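TfuA domain-containing protein (Methanosarcina acetivorans, PDB 6XP8) is involved in peptide backbone thioamidation, in which it probably works as the partner of a YcaO enzyme. Local coordinates at residues A[97-100]-A[101-104]; A[34-37]-A[38-41]. All coordinates share one frame; numbering follows the deposited sequence.

Contact 1 (A[97-100]-A[101-104])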
loop_
_atom_site.group_PDB
_atom_site.type_symbol
_atom_site.label_atom_id
_atom_site.label_comp_id
_atom_site.label_asym_id
_atom_site.label_seq_id
_atom_site.Cartn_x
_atom_site.Cartn_y
_atom_site.Cartn_z
ATOM N N VAL A 97 0.851 -5.304 5.739
ATOM C CA VAL A 97 1.519 -5.544 4.452
ATOM C C VAL A 97 3.013 -5.800 4.689
ATOM O O VAL A 97 3.575 -6.748 4.136
ATOM C CB VAL A 97 1.263 -4.412 3.416
ATOM C CG1 VAL A 97 1.953 -4.715 2.095
ATOM C CG2 VAL A 97 -0.229 -4.237 3.163
ATOM N N TYR A 98 3.633 -4.980 5.541
ATOM C CA TYR A 98 5.016 -5.193 5.959
ATOM C C TYR A 98 5.213 -6.578 6.591
ATOM O O TYR A 98 6.140 -7.300 6.220
ATOM C CB TYR A 98 5.478 -4.103 6.934
ATOM C CG TYR A 98 6.736 -4.482 7.696
ATOM C CD1 TYR A 98 7.970 -4.600 7.042
ATOM C CD2 TYR A 98 6.681 -4.744 9.071
ATOM C CE1 TYR A 98 9.119 -4.963 7.740
ATOM C CE2 TYR A 98 7.825 -5.094 9.778
ATOM C CZ TYR A 98 9.033 -5.205 9.112
ATOM O OH TYR A 98 10.160 -5.552 9.826
ATOM N N GLU A 99 4.351 -6.918 7.552
ATOM C CA GLU A 99 4.388 -8.220 8.228
ATOM C C GLU A 99 4.324 -9.393 7.246
ATOM O O GLU A 99 5.113 -10.338 7.358
ATOM C CB GLU A 99 3.274 -8.323 9.272
ATOM C CG GLU A 99 3.505 -7.457 10.506
ATOM C CD GLU A 99 2.257 -7.239 11.353
ATOM O OE1 GLU A 99 1.204 -7.876 11.105
ATOM O OE2 GLU A 99 2.334 -6.415 12.288
ATOM N N TRP A 100 3.405 -9.315 6.283
ATOM C CA TRP A 100 3.264 -10.361 5.261
ATOM C C TRP A 100 4.499 -10.513 4.374
ATOM O O TRP A 100 4.899 -11.636 4.074
ATOM C CB TRP A 100 2.013 -10.142 4.405
ATOM C CG TRP A 100 0.706 -10.281 5.134
ATOM C CD1 TRP A 100 0.408 -11.159 6.142
ATOM C CD2 TRP A 100 -0.494 -9.544 4.879
ATOM N NE1 TRP A 100 -0.896 -11.001 6.541
ATOM C CE2 TRP A 100 -1.475 -10.016 5.785
ATOM C CE3 TRP A 100 -0.834 -8.517 3.982
ATOM C CZ2 TRP A 100 -2.780 -9.498 5.820
ATOM C CZ3 TRP A 100 -2.133 -8.000 4.015
ATOM C CH2 TRP A 100 -3.086 -8.492 4.932
ATOM N N TYR A 101 5.101 -9.393 3.963
ATOM C CA TYR A 101 6.360 -9.423 3.202
ATOM C C TYR A 101 7.497 -10.023 4.035
ATOM O O TYR A 101 8.230 -10.892 3.555
ATOM C CB TYR A 101 6.767 -8.022 2.723
ATOM C CG TYR A 101 6.145 -7.538 1.427
ATOM C CD1 TYR A 101 6.246 -8.287 0.240
ATOM C CD2 TYR A 101 5.497 -6.295 1.371
ATOM C CE1 TYR A 101 5.678 -7.833 -0.946
ATOM C CE2 TYR A 101 4.934 -5.828 0.186
ATOM C CZ TYR A 101 5.034 -6.595 -0.966
ATOM O OH TYR A 101 4.481 -6.130 -2.134
ATOM N N ARG A 102 7.620 -9.551 5.279
ATOM C CA ARG A 102 8.643 -10.008 6.232
ATOM C C ARG A 102 8.624 -11.533 6.414
ATOM O O ARG A 102 9.677 -12.181 6.393
ATOM C CB ARG A 102 8.446 -9.298 7.583
ATOM C CG ARG A 102 9.475 -9.626 8.660
ATOM C CD ARG A 102 8.968 -9.255 10.050
ATOM N NE ARG A 102 7.742 -9.979 10.403
ATOM C CZ ARG A 102 6.875 -9.607 11.345
ATOM N NH1 ARG A 102 7.073 -8.504 12.061
ATOM N NH2 ARG A 102 5.789 -10.339 11.564
ATOM N N ASP A 103 7.420 -12.081 6.557
ATOM C CA ASP A 103 7.216 -13.495 6.884
ATOM C C ASP A 103 7.040 -14.394 5.654
ATOM O O ASP A 103 6.775 -15.604 5.785
ATOM C CB ASP A 103 6.025 -13.634 7.844
ATOM C CG ASP A 103 6.243 -12.905 9.171
ATOM O OD1 ASP A 103 7.408 -12.641 9.543
ATOM O OD2 ASP A 103 5.244 -12.595 9.844
ATOM N N GLY A 104 7.200 -13.809 4.467
ATOM C CA GLY A 104 7.051 -14.532 3.200
ATOM C C GLY A 104 5.636 -14.982 2.885
ATOM O O GLY A 104 5.442 -15.887 2.068
HETATM O O HOH W 1 9.483 -6.869 12.510
#
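The guanidinium of R102 has E99 against one face: CG of E99 comes within 3.8 Å of NH2, so the glutamate's aliphatic part packs on the flat cation, while its carboxylate stops short of the charged nitrogens. At the guanidinium edge, in plane, sit the D103 carboxylate and a water. D103 is held side-on, NE giving a bond of 2.8 Å to OD1, met from above the carboxylate plane, and NH2 a nearly straight one of 2.9 Å to OD2 on its syn side (173°). The water accepts from NH1 and donates to Y98 OH, which also bonds D87. Over one face of the Y98 ring lies CB of R102, and the Y98 ring and R102 guanidinium planes stand 73° apart. With CG anti to the backbone N (chi1 -177°) and a bend at chi3, the arginine chain passes CD by Y98 OH at 3.9 Å and turns back over E99.

Helix 96-102 ends here in a Schellman motif, with D103 just past it. D103 N makes the last regular helical bond, to E99 O at 3.0 Å; G104, at a positive phi that glycine adopts readily, bonds from N to Y101 O at 3.2 Å.

On the buried side V97 and Y101 lie alongside each other, CG1 to CE2 3.7 Å, facing helix 78-86. Both suit this place: each offers apolar surface, and the phenol reaches S108 O. With an alanine in place of Y101, V97 CG1 would probably lose its aromatic neighbour and S108 O its hydroxyl partner. Y101 N also bonds V97 O at 3.1 Å.

Contact 2 (A[34-37]-A[38-41])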
loop_
_atom_site.group_PDB
_atom_site.type_symbol
_atom_site.label_atom_id
_atom_site.label_comp_id
_atom_site.label_asym_id
_atom_site.label_seq_id
_atom_site.Cartn_x
_atom_site.Cartn_y
_atom_site.Cartn_z
ATOM N N GLU A 34 17.475 12.174 -0.645
ATOM C CA GLU A 34 18.683 12.912 -0.250
ATOM C C GLU A 34 18.468 14.423 -0.136
ATOM O O GLU A 34 19.123 15.063 0.687
ATOM C CB GLU A 34 19.878 12.584 -1.159
ATOM C CG GLU A 34 21.255 12.916 -0.567
ATOM C CD GLU A 34 21.602 12.157 0.712
ATOM O OE1 GLU A 34 22.325 12.730 1.559
ATOM O OE2 GLU A 34 21.175 10.991 0.877
ATOM N N LYS A 35 17.539 14.971 -0.930
ATOM C CA LYS A 35 17.158 16.394 -0.839
ATOM C C LYS A 35 16.697 16.750 0.576
ATOM O O LYS A 35 17.107 17.771 1.137
ATOM C CB LYS A 35 16.057 16.743 -1.855
ATOM C CG LYS A 35 15.791 18.239 -2.005
ATOM C CD LYS A 35 14.552 18.523 -2.843
ATOM C CE LYS A 35 14.335 20.022 -3.011
ATOM N NZ LYS A 35 13.055 20.335 -3.714
ATOM N N PHE A 36 15.858 15.888 1.145
ATOM C CA PHE A 36 15.289 16.107 2.473
ATOM C C PHE A 36 16.276 15.814 3.601
ATOM O O PHE A 36 16.277 16.512 4.619
ATOM C CB PHE A 36 13.971 15.341 2.621
ATOM C CG PHE A 36 12.921 15.797 1.651
ATOM C CD1 PHE A 36 12.196 16.973 1.888
ATOM C CD2 PHE A 36 12.696 15.092 0.467
ATOM C CE1 PHE A 36 11.244 17.415 0.977
ATOM C CE2 PHE A 36 11.744 15.532 -0.449
ATOM C CZ PHE A 36 11.022 16.693 -0.194
ATOM N N VAL A 37 17.124 14.807 3.397
ATOM C CA VAL A 37 18.261 14.524 4.293
ATOM C C VAL A 37 19.166 15.760 4.407
ATOM O O VAL A 37 19.535 16.157 5.518
ATOM C CB VAL A 37 19.062 13.274 3.836
ATOM C CG1 VAL A 37 20.299 13.033 4.703
ATOM C CG2 VAL A 37 18.174 12.036 3.846
ATOM N N GLN A 38 19.485 16.375 3.264
ATOM C CA GLN A 38 20.361 17.556 3.225
ATOM C C GLN A 38 19.704 18.829 3.764
ATOM O O GLN A 38 20.400 19.739 4.218
ATOM C CB GLN A 38 20.932 17.788 1.816
ATOM C CG GLN A 38 21.897 16.709 1.321
ATOM C CD GLN A 38 23.120 16.504 2.206
ATOM O OE1 GLN A 38 23.739 17.460 2.679
ATOM N NE2 GLN A 38 23.486 15.246 2.414
ATOM N N GLN A 39 18.372 18.879 3.725
ATOM C CA GLN A 39 17.596 19.985 4.305
ATOM C C GLN A 39 17.459 19.884 5.832
ATOM O O GLN A 39 16.934 20.801 6.474
ATOM C CB GLN A 39 16.213 20.086 3.645
ATOM C CG GLN A 39 16.205 20.782 2.288
ATOM C CD GLN A 39 14.824 20.879 1.655
ATOM O OE1 GLN A 39 13.811 20.519 2.257
ATOM N NE2 GLN A 39 14.778 21.376 0.425
ATOM N N GLY A 40 17.930 18.772 6.401
ATOM C CA GLY A 40 17.937 18.561 7.851
ATOM C C GLY A 40 16.739 17.841 8.452
ATOM O O GLY A 40 16.551 17.877 9.670
ATOM N N TYR A 41 15.928 17.188 7.615
ATOM C CA TYR A 41 14.766 16.413 8.098
ATOM C C TYR A 41 15.209 15.238 8.977
ATOM O O TYR A 41 16.243 14.610 8.721
ATOM C CB TYR A 41 13.877 15.934 6.936
ATOM C CG TYR A 41 12.959 16.994 6.351
ATOM C CD1 TYR A 41 13.454 17.985 5.489
ATOM C CD2 TYR A 41 11.590 17.001 6.646
ATOM C CE1 TYR A 41 12.618 18.957 4.955
ATOM C CE2 TYR A 41 10.744 17.967 6.110
ATOM C CZ TYR A 41 11.266 18.942 5.264
ATOM O OH TYR A 41 10.444 19.901 4.725
HETATM O O HOH W 2 18.970 15.369 8.111
#
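F36 and Y41 meet as an edge-to-face aromatic pair: CD1 on the edge of F36 is directed at the face of Y41, toward its rim, with centroids 5.4 Å apart and planes at 86°. The nearest carbons, F36 CD1 and Y41 CE1, are 3.7 Å apart. Both rings also touch V4 of strand 3-6, so large apolar side chains suit this side of the turn; tyrosine adds a hydroxyl that bonds N23.

Polar side chains meet on another side. Q38 NE2 donates to E34 OE1 at 2.9 Å; the oxygen accepts on its anti lone pair and lies in the amide plane of Q38. Bends at chi2 in both chains, 62° in E34 and -59° in Q38, fold the two ends together one helical turn apart. The other carboxylate oxygen, OE2, bonds S64, so the glutamate is gripped at both oxygens. K35 and Q39, both exposed, run alongside each other, K35 CE coming to 3.7 Å from Q39 NE2; their long, flexible chains suit the solvent side.

Backbone bonds finish the turn. Q38 N bonds E34 O in regular helical fashion, whereas Q39 N makes only weak bonds to K35 O and F36 O. Beyond it Y41 N reaches back to F36 O at 3.1 Å, and G40 N to V37 O at 3.2 Å, from above the carbonyl plane. A water donates to both V37 O and Y41 O, joining the last helical turn to the outgoing chain. At the positive phi of G40 a side chain would press on the preceding carbonyl oxygen, which calls for glycine: this is a Schellman motif, ending helix 33-38 before strand 43-46.

From the N terminus, the chain runs through strand 3-6, helix 13-19 and strand 23-25 before contact 2 closes its turn at the end of helix 33-38 and sends the chain into strand 43-46, in the middle of the parallel sheet. Strands 71-74 and 92-93 follow, and contact 1 then closes the end of helix 96-102. The two are in series, neither nested nor crossed, with centres about 29 Å apart. Contact 2 joins its helix end to strands 3-6 and 23-25 at one side of the sheet; contact 1, reached after edge strand 92-93, lies against helices 78-86 and 128-140, where the strands give way to the helical remainder.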